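Local coordinates for protein citrate lyase, subunit 1 (Methanosaeta concilii, PDB 6HXI) that probably cleaves citrate with coenzyme A and ATP to acetyl-CoA and oxaloacetate, as one subunit of an ATP citrate lyase, at residues L14-Y22 with K228-F236; L264-T275 with A296-E304. All coordinates share one frame; numbering follows the deposited sequence.

Interaction 1. Residues L14-Y22 with K228-F236; sequences LLARYLPEY and KKRWSELAF
With CG beside its backbone N (chi1 -68°) and the chain extended from CG to NE, Arg230 is laid over one tyrosine, Tyr18, and clamped to a second, Tyr22. Arg230 CG sits over the middle of the Tyr18 ring, a CH-pi contact of 3.7 Å to the ring centroid, and further along Arg230 NE passes 3.7 Å from Tyr18 CD1. The guanidinium, its plane tilted 17° from that of the ring, grips Tyr22 OH end-on and in plane, Arg230 NH1 at 2.9 Å and NH2 at 2.8 Å. NH1 also bonds Thr193 OG1, and Glu21 OE1 adds a long salt bridge to NH2. Arg17, bent at chi2 and chi3, lays its guanidinium between Tyr18 CE2 over one face and Glu233 OE1 over the other. Glu233 OE1 is 3.3 Å from Arg17 NH2 but stands above the guanidinium, and no N-H points at it: a salt bridge of charges alone. Deeper in, Leu14 CD1 meets Leu234 CD2 at 3.8 Å, both leucines also touching Ile6. The contact lays the loop after strand 209-220 against the end of helix 8-18, a surface helix of the ATP-grasp domain.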
# COMPACT_ATOMS: atom_id res chain seq x y z
N LEU C 14 -50.83 -41.37 -3.09
CA LEU C 14 -49.50 -41.64 -3.65
C LEU C 14 -49.64 -42.63 -4.82
O LEU C 14 -49.12 -42.39 -5.90
CB LEU C 14 -48.51 -42.19 -2.59
CG LEU C 14 -47.90 -41.19 -1.59
CD1 LEU C 14 -47.17 -41.90 -0.45
CD2 LEU C 14 -46.96 -40.24 -2.28
N LEU C 15 -50.40 -43.72 -4.59
CA LEU C 15 -50.66 -44.73 -5.61
C LEU C 15 -51.38 -44.14 -6.82
O LEU C 15 -51.00 -44.43 -7.96
CB LEU C 15 -51.45 -45.93 -5.05
CG LEU C 15 -51.38 -47.16 -5.94
CD1 LEU C 15 -50.10 -47.89 -5.74
CD2 LEU C 15 -52.55 -48.09 -5.69
N ALA C 16 -52.39 -43.29 -6.59
CA ALA C 16 -53.16 -42.62 -7.64
C ALA C 16 -52.28 -41.68 -8.45
O ALA C 16 -52.37 -41.68 -9.67
CB ALA C 16 -54.32 -41.87 -7.03
N ARG C 17 -51.38 -40.95 -7.78
CA ARG C 17 -50.47 -40.00 -8.41
C ARG C 17 -49.29 -40.64 -9.14
O ARG C 17 -49.05 -40.31 -10.30
CB ARG C 17 -49.96 -38.96 -7.39
CG ARG C 17 -49.46 -37.66 -8.01
CD ARG C 17 -49.84 -36.43 -7.19
NE ARG C 17 -48.78 -36.04 -6.25
CZ ARG C 17 -48.73 -36.39 -4.97
NH1 ARG C 17 -49.68 -37.17 -4.45
NH2 ARG C 17 -47.73 -35.98 -4.20
N TYR C 18 -48.53 -41.51 -8.47
CA TYR C 18 -47.27 -42.01 -9.03
C TYR C 18 -47.32 -43.43 -9.67
O TYR C 18 -46.48 -43.70 -10.53
CB TYR C 18 -46.14 -41.88 -7.98
CG TYR C 18 -45.98 -40.43 -7.57
CD1 TYR C 18 -45.45 -39.50 -8.46
CD2 TYR C 18 -46.50 -39.96 -6.37
CE1 TYR C 18 -45.38 -38.14 -8.14
CE2 TYR C 18 -46.45 -38.60 -6.05
CZ TYR C 18 -45.89 -37.70 -6.94
OH TYR C 18 -45.83 -36.35 -6.64
N LEU C 19 -48.32 -44.28 -9.36
CA LEU C 19 -48.38 -45.59 -10.03
C LEU C 19 -48.64 -45.50 -11.57
O LEU C 19 -48.01 -46.27 -12.30
CB LEU C 19 -49.32 -46.58 -9.36
CG LEU C 19 -49.10 -48.06 -9.76
CD1 LEU C 19 -47.91 -48.67 -9.00
CD2 LEU C 19 -50.35 -48.88 -9.54
N PRO C 20 -49.46 -44.54 -12.11
CA PRO C 20 -49.64 -44.46 -13.58
C PRO C 20 -48.38 -44.09 -14.39
O PRO C 20 -48.49 -43.95 -15.61
CB PRO C 20 -50.75 -43.41 -13.75
CG PRO C 20 -51.39 -43.29 -12.43
CD PRO C 20 -50.33 -43.55 -11.43
N GLU C 21 -47.21 -43.95 -13.74
CA GLU C 21 -45.91 -43.63 -14.33
C GLU C 21 -45.11 -44.90 -14.66
O GLU C 21 -44.18 -44.85 -15.46
CB GLU C 21 -45.08 -42.74 -13.38
CG GLU C 21 -45.50 -41.28 -13.39
CD GLU C 21 -44.76 -40.36 -12.44
OE1 GLU C 21 -43.56 -40.58 -12.18
OE2 GLU C 21 -45.39 -39.38 -11.98
N TYR C 22 -45.48 -46.02 -14.02
CA TYR C 22 -44.88 -47.35 -14.17
C TYR C 22 -45.84 -48.29 -14.92
O TYR C 22 -45.41 -49.17 -15.67
CB TYR C 22 -44.56 -47.93 -12.76
CG TYR C 22 -43.72 -47.02 -11.88
CD1 TYR C 22 -42.39 -46.75 -12.19
CD2 TYR C 22 -44.26 -46.42 -10.76
CE1 TYR C 22 -41.62 -45.92 -11.39
CE2 TYR C 22 -43.49 -45.59 -9.93
CZ TYR C 22 -42.17 -45.34 -10.25
OH TYR C 22 -41.40 -44.51 -9.47
N LYS C 228 -39.02 -35.12 -1.48
CA LYS C 228 -39.65 -33.81 -1.27
C LYS C 228 -40.84 -33.54 -2.17
O LYS C 228 -41.78 -32.89 -1.72
CB LYS C 228 -38.63 -32.66 -1.35
CG LYS C 228 -37.62 -32.66 -0.19
CD LYS C 228 -36.64 -31.49 -0.31
CE LYS C 228 -35.35 -31.75 0.41
NZ LYS C 228 -34.55 -30.51 0.61
N LYS C 229 -40.83 -34.06 -3.41
CA LYS C 229 -41.94 -33.87 -4.34
C LYS C 229 -43.04 -34.93 -4.20
O LYS C 229 -44.22 -34.58 -4.24
CB LYS C 229 -41.45 -33.73 -5.80
CG LYS C 229 -40.51 -34.82 -6.29
CD LYS C 229 -40.32 -34.73 -7.81
CE LYS C 229 -39.67 -35.98 -8.36
NZ LYS C 229 -39.85 -36.10 -9.83
N ARG C 230 -42.67 -36.22 -4.01
CA ARG C 230 -43.67 -37.28 -3.88
C ARG C 230 -44.41 -37.22 -2.54
O ARG C 230 -45.62 -37.43 -2.53
CB ARG C 230 -43.06 -38.67 -4.15
CG ARG C 230 -42.65 -38.85 -5.61
CD ARG C 230 -42.25 -40.28 -5.94
NE ARG C 230 -42.03 -40.48 -7.38
CZ ARG C 230 -42.01 -41.66 -7.98
NH1 ARG C 230 -42.20 -42.78 -7.29
NH2 ARG C 230 -41.82 -41.74 -9.29
N TRP C 231 -43.73 -36.87 -1.44
CA TRP C 231 -44.35 -36.78 -0.10
C TRP C 231 -44.94 -35.39 0.21
O TRP C 231 -45.39 -35.17 1.35
CB TRP C 231 -43.32 -37.14 1.00
CG TRP C 231 -42.76 -38.53 0.99
CD1 TRP C 231 -42.92 -39.49 0.03
CD2 TRP C 231 -41.92 -39.10 2.00
NE1 TRP C 231 -42.23 -40.63 0.39
CE2 TRP C 231 -41.61 -40.42 1.59
CE3 TRP C 231 -41.42 -38.64 3.23
CZ2 TRP C 231 -40.80 -41.27 2.36
CZ3 TRP C 231 -40.62 -39.49 3.98
CH2 TRP C 231 -40.31 -40.78 3.54
N SER C 232 -44.93 -34.46 -0.77
CA SER C 232 -45.38 -33.06 -0.64
C SER C 232 -46.73 -32.86 0.08
O SER C 232 -46.84 -32.00 0.95
CB SER C 232 -45.41 -32.37 -2.00
OG SER C 232 -46.34 -33.01 -2.86
N GLU C 233 -47.73 -33.67 -0.30
CA GLU C 233 -49.11 -33.63 0.21
C GLU C 233 -49.36 -34.45 1.49
O GLU C 233 -50.52 -34.57 1.90
CB GLU C 233 -50.10 -34.05 -0.90
CG GLU C 233 -50.53 -32.90 -1.80
CD GLU C 233 -49.87 -32.85 -3.17
OE1 GLU C 233 -50.17 -33.74 -4.00
OE2 GLU C 233 -49.10 -31.90 -3.43
N LEU C 234 -48.32 -35.03 2.12
CA LEU C 234 -48.60 -35.83 3.32
C LEU C 234 -47.81 -35.42 4.57
O LEU C 234 -46.74 -34.80 4.49
CB LEU C 234 -48.45 -37.35 3.05
CG LEU C 234 -47.04 -37.96 3.07
CD1 LEU C 234 -46.80 -38.73 4.34
CD2 LEU C 234 -46.85 -38.89 1.90
N ALA C 235 -48.36 -35.81 5.73
CA ALA C 235 -47.80 -35.62 7.06
C ALA C 235 -47.98 -36.93 7.83
O ALA C 235 -49.01 -37.60 7.66
CB ALA C 235 -48.52 -34.48 7.77
N PHE C 236 -46.98 -37.32 8.65
CA PHE C 236 -47.06 -38.55 9.43
C PHE C 236 -48.07 -38.43 10.59
O PHE C 236 -47.98 -37.50 11.39
CB PHE C 236 -45.68 -39.03 9.92
CG PHE C 236 -44.68 -39.40 8.85
CD1 PHE C 236 -44.92 -40.46 7.99
CD2 PHE C 236 -43.47 -38.73 8.75
CE1 PHE C 236 -43.99 -40.81 7.00
CE2 PHE C 236 -42.53 -39.09 7.78
CZ PHE C 236 -42.81 -40.12 6.90

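Interaction 2. Residues L264-T275 with A296-E304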
# COMPACT_ATOMS: atom_id res chain seq x y z
N LEU C 264 -37.53 -37.08 21.45
CA LEU C 264 -38.37 -37.00 22.64
C LEU C 264 -39.75 -37.59 22.38
O LEU C 264 -40.42 -37.22 21.41
CB LEU C 264 -38.47 -35.56 23.19
CG LEU C 264 -39.50 -35.30 24.32
CD1 LEU C 264 -39.12 -36.02 25.62
CD2 LEU C 264 -39.68 -33.82 24.55
N THR C 265 -40.17 -38.51 23.25
CA THR C 265 -41.48 -39.17 23.24
C THR C 265 -42.05 -39.08 24.65
O THR C 265 -41.48 -39.65 25.58
CB THR C 265 -41.37 -40.65 22.76
OG1 THR C 265 -40.70 -40.72 21.50
CG2 THR C 265 -42.72 -41.36 22.68
N ILE C 266 -43.16 -38.36 24.82
CA ILE C 266 -43.82 -38.27 26.13
C ILE C 266 -44.66 -39.52 26.30
O ILE C 266 -45.47 -39.86 25.43
CB ILE C 266 -44.63 -36.96 26.33
CG1 ILE C 266 -43.79 -35.72 25.95
CG2 ILE C 266 -45.15 -36.86 27.78
CD1 ILE C 266 -44.63 -34.49 25.60
N LEU C 267 -44.43 -40.24 27.42
CA LEU C 267 -45.15 -41.47 27.75
C LEU C 267 -46.27 -41.16 28.74
O LEU C 267 -47.37 -41.72 28.61
CB LEU C 267 -44.19 -42.51 28.37
CG LEU C 267 -42.91 -42.88 27.61
CD1 LEU C 267 -41.99 -43.72 28.48
CD2 LEU C 267 -43.20 -43.63 26.33
N ASN C 268 -45.99 -40.29 29.72
CA ASN C 268 -46.94 -39.91 30.78
C ASN C 268 -46.60 -38.49 31.27
O ASN C 268 -45.62 -38.34 32.01
CB ASN C 268 -46.83 -40.93 31.92
CG ASN C 268 -47.76 -40.74 33.11
OD1 ASN C 268 -48.41 -39.70 33.29
ND2 ASN C 268 -47.81 -41.75 33.96
N PRO C 269 -47.39 -37.44 30.91
CA PRO C 269 -47.08 -36.07 31.40
C PRO C 269 -47.05 -35.94 32.94
O PRO C 269 -46.25 -35.16 33.47
CB PRO C 269 -48.20 -35.20 30.80
CG PRO C 269 -48.81 -36.01 29.73
CD PRO C 269 -48.59 -37.45 30.06
N GLU C 270 -47.90 -36.72 33.65
CA GLU C 270 -47.99 -36.72 35.11
C GLU C 270 -46.98 -37.66 35.82
O GLU C 270 -47.08 -37.88 37.03
CB GLU C 270 -49.44 -37.01 35.59
CG GLU C 270 -50.51 -36.12 34.98
CD GLU C 270 -50.22 -34.63 34.98
OE1 GLU C 270 -49.99 -34.06 36.07
OE2 GLU C 270 -50.23 -34.03 33.87
N GLY C 271 -46.00 -38.17 35.07
CA GLY C 271 -44.96 -39.05 35.61
C GLY C 271 -43.91 -38.28 36.39
O GLY C 271 -43.56 -37.15 36.01
N ARG C 272 -43.40 -38.87 37.48
CA ARG C 272 -42.39 -38.22 38.32
C ARG C 272 -40.93 -38.59 37.92
O ARG C 272 -40.00 -37.97 38.44
CB ARG C 272 -42.65 -38.42 39.83
CG ARG C 272 -42.60 -39.87 40.36
CD ARG C 272 -42.83 -39.96 41.87
NE ARG C 272 -41.83 -39.20 42.63
CZ ARG C 272 -40.65 -39.67 43.01
NH1 ARG C 272 -40.31 -40.93 42.74
NH2 ARG C 272 -39.80 -38.89 43.67
N VAL C 273 -40.73 -39.55 36.98
CA VAL C 273 -39.38 -39.90 36.52
C VAL C 273 -39.09 -39.35 35.11
O VAL C 273 -39.67 -39.81 34.11
CB VAL C 273 -38.99 -41.40 36.63
CG1 VAL C 273 -37.49 -41.61 36.35
CG2 VAL C 273 -39.37 -41.99 37.98
N TRP C 274 -38.20 -38.37 35.03
CA TRP C 274 -37.83 -37.82 33.74
C TRP C 274 -36.40 -38.19 33.41
O TRP C 274 -35.56 -38.38 34.31
CB TRP C 274 -38.08 -36.32 33.66
CG TRP C 274 -39.53 -35.95 33.69
CD1 TRP C 274 -40.35 -35.92 34.78
CD2 TRP C 274 -40.33 -35.53 32.57
NE1 TRP C 274 -41.61 -35.52 34.41
CE2 TRP C 274 -41.63 -35.26 33.07
CE3 TRP C 274 -40.08 -35.39 31.20
CZ2 TRP C 274 -42.67 -34.86 32.23
CZ3 TRP C 274 -41.11 -34.96 30.38
CH2 TRP C 274 -42.39 -34.70 30.89
N THR C 275 -36.13 -38.36 32.12
CA THR C 275 -34.81 -38.75 31.69
C THR C 275 -34.26 -37.89 30.56
O THR C 275 -34.99 -37.49 29.64
CB THR C 275 -34.80 -40.24 31.27
OG1 THR C 275 -35.76 -40.47 30.23
CG2 THR C 275 -35.00 -41.20 32.45
N ALA C 296 -42.32 -48.27 35.68
CA ALA C 296 -42.78 -48.06 34.29
C ALA C 296 -43.88 -46.99 34.22
O ALA C 296 -43.89 -46.15 33.31
CB ALA C 296 -43.31 -49.37 33.72
N ASP C 297 -44.77 -47.01 35.22
CA ASP C 297 -45.87 -46.08 35.38
C ASP C 297 -45.35 -44.66 35.61
O ASP C 297 -45.90 -43.72 35.04
CB ASP C 297 -46.77 -46.53 36.55
CG ASP C 297 -47.19 -48.00 36.54
OD1 ASP C 297 -47.12 -48.63 35.45
OD2 ASP C 297 -47.61 -48.50 37.61
N GLU C 298 -44.28 -44.50 36.41
CA GLU C 298 -43.69 -43.19 36.68
C GLU C 298 -42.75 -42.69 35.56
O GLU C 298 -42.29 -41.54 35.62
CB GLU C 298 -43.01 -43.13 38.05
CG GLU C 298 -44.00 -43.13 39.21
CD GLU C 298 -45.19 -42.17 39.19
OE1 GLU C 298 -45.14 -41.13 38.49
OE2 GLU C 298 -46.18 -42.46 39.90
N MET C 299 -42.48 -43.53 34.55
CA MET C 299 -41.63 -43.11 33.44
C MET C 299 -42.37 -42.12 32.56
O MET C 299 -43.21 -42.50 31.75
CB MET C 299 -41.13 -44.31 32.64
CG MET C 299 -39.65 -44.35 32.59
SD MET C 299 -39.08 -45.43 31.28
CE MET C 299 -39.28 -46.90 32.03
N ALA C 300 -42.09 -40.84 32.80
CA ALA C 300 -42.73 -39.72 32.13
C ALA C 300 -42.39 -39.55 30.64
O ALA C 300 -43.18 -38.95 29.90
CB ALA C 300 -42.41 -38.44 32.87
N ASN C 301 -41.23 -40.07 30.21
CA ASN C 301 -40.81 -39.94 28.82
C ASN C 301 -39.70 -40.91 28.43
O ASN C 301 -39.04 -41.50 29.30
CB ASN C 301 -40.28 -38.51 28.56
CG ASN C 301 -38.91 -38.26 29.16
OD1 ASN C 301 -38.70 -38.33 30.37
ND2 ASN C 301 -37.93 -38.02 28.31
N TYR C 302 -39.47 -41.05 27.11
CA TYR C 302 -38.35 -41.76 26.51
C TYR C 302 -37.71 -40.72 25.61
O TYR C 302 -38.32 -40.27 24.64
CB TYR C 302 -38.72 -43.04 25.71
CG TYR C 302 -37.52 -43.52 24.92
CD1 TYR C 302 -36.47 -44.20 25.55
CD2 TYR C 302 -37.33 -43.13 23.60
CE1 TYR C 302 -35.29 -44.49 24.89
CE2 TYR C 302 -36.13 -43.40 22.92
CZ TYR C 302 -35.13 -44.12 23.56
OH TYR C 302 -33.97 -44.43 22.89
N GLY C 303 -36.51 -40.33 25.97
CA GLY C 303 -35.72 -39.34 25.24
C GLY C 303 -34.32 -39.84 24.96
O GLY C 303 -33.84 -40.80 25.58
N GLU C 304 -33.64 -39.14 24.03
CA GLU C 304 -32.31 -39.49 23.55
C GLU C 304 -31.71 -38.30 22.79
O GLU C 304 -32.39 -37.64 22.00
CB GLU C 304 -32.48 -40.68 22.58
CG GLU C 304 -31.22 -41.35 22.11
CD GLU C 304 -30.72 -40.86 20.76
OE1 GLU C 304 -31.31 -41.22 19.72
OE2 GLU C 304 -29.72 -40.11 20.75
O HOH W 1 -33.70 -39.48 27.94
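Asn301 reaches from strand 301-304 toward strand 273-275. Asn301 CB lies 3.4 Å from Thr265 O and also approaches Leu264 CD1; Asn301 CG, set between the backbone N and carbonyl carbon (chi1 75°), passes 3.7 Å from Trp274 CE3. At the tip, Asn301 OD1 accepts from Thr275 N at 3.1 Å, in the carbonyl plane and on a lone pair, while Asn301 ND2 gives a nearly straight bond (174°) to Thr275 O at 3.3 Å. On the other side of the strand, Thr265 and Tyr302 form an antiparallel hydrogen-bonded pair, and Ala300 O takes both Leu267 N and Asn268 N from one face of its plane. Ala300 CB presses over the five-membered ring of Trp274, 3.4 Å from its centroid. Where the chain turns through Gly271, Asn268 ND2 holds Asp297 O and Glu298 OE1 accepts Arg272 N at 3.0 Å. Tyr302 OH bonds Ser283 OG of the same chain and Gly274 N of the neighbouring alpha subunit. The amide of Asn301 pairs with Thr275 N and O as a neighbouring backbone would, consistent with the antiparallel pair of strands 261-266 and 301-306 being joined to the parallel sheet largely by directional hydrogen bonds, with one carboxylate among the acceptors.

Interactions 1 and 2 lie in different parts of the chain and on opposite sides of its centre, their centres 36 Å apart and their nearest atoms about 13 Å apart, without touching. All of interaction 1 precedes interaction 2 in the sequence. In the first, a loop packs on helix 8-18 of the ATP-grasp domain; the second belongs to the citrate-binding part that also holds the sodium ion and contributes to the coenzyme A pocket. Interaction 2 does not reach the ligands: the side chain of Tyr302 is about 10 Å from a bound citrate and about 13 Å from coenzyme A. Lys228, beside interaction 1, packs on Leu528 of the alpha subunit, whereas Tyr302 of interaction 2 bonds to that subunit.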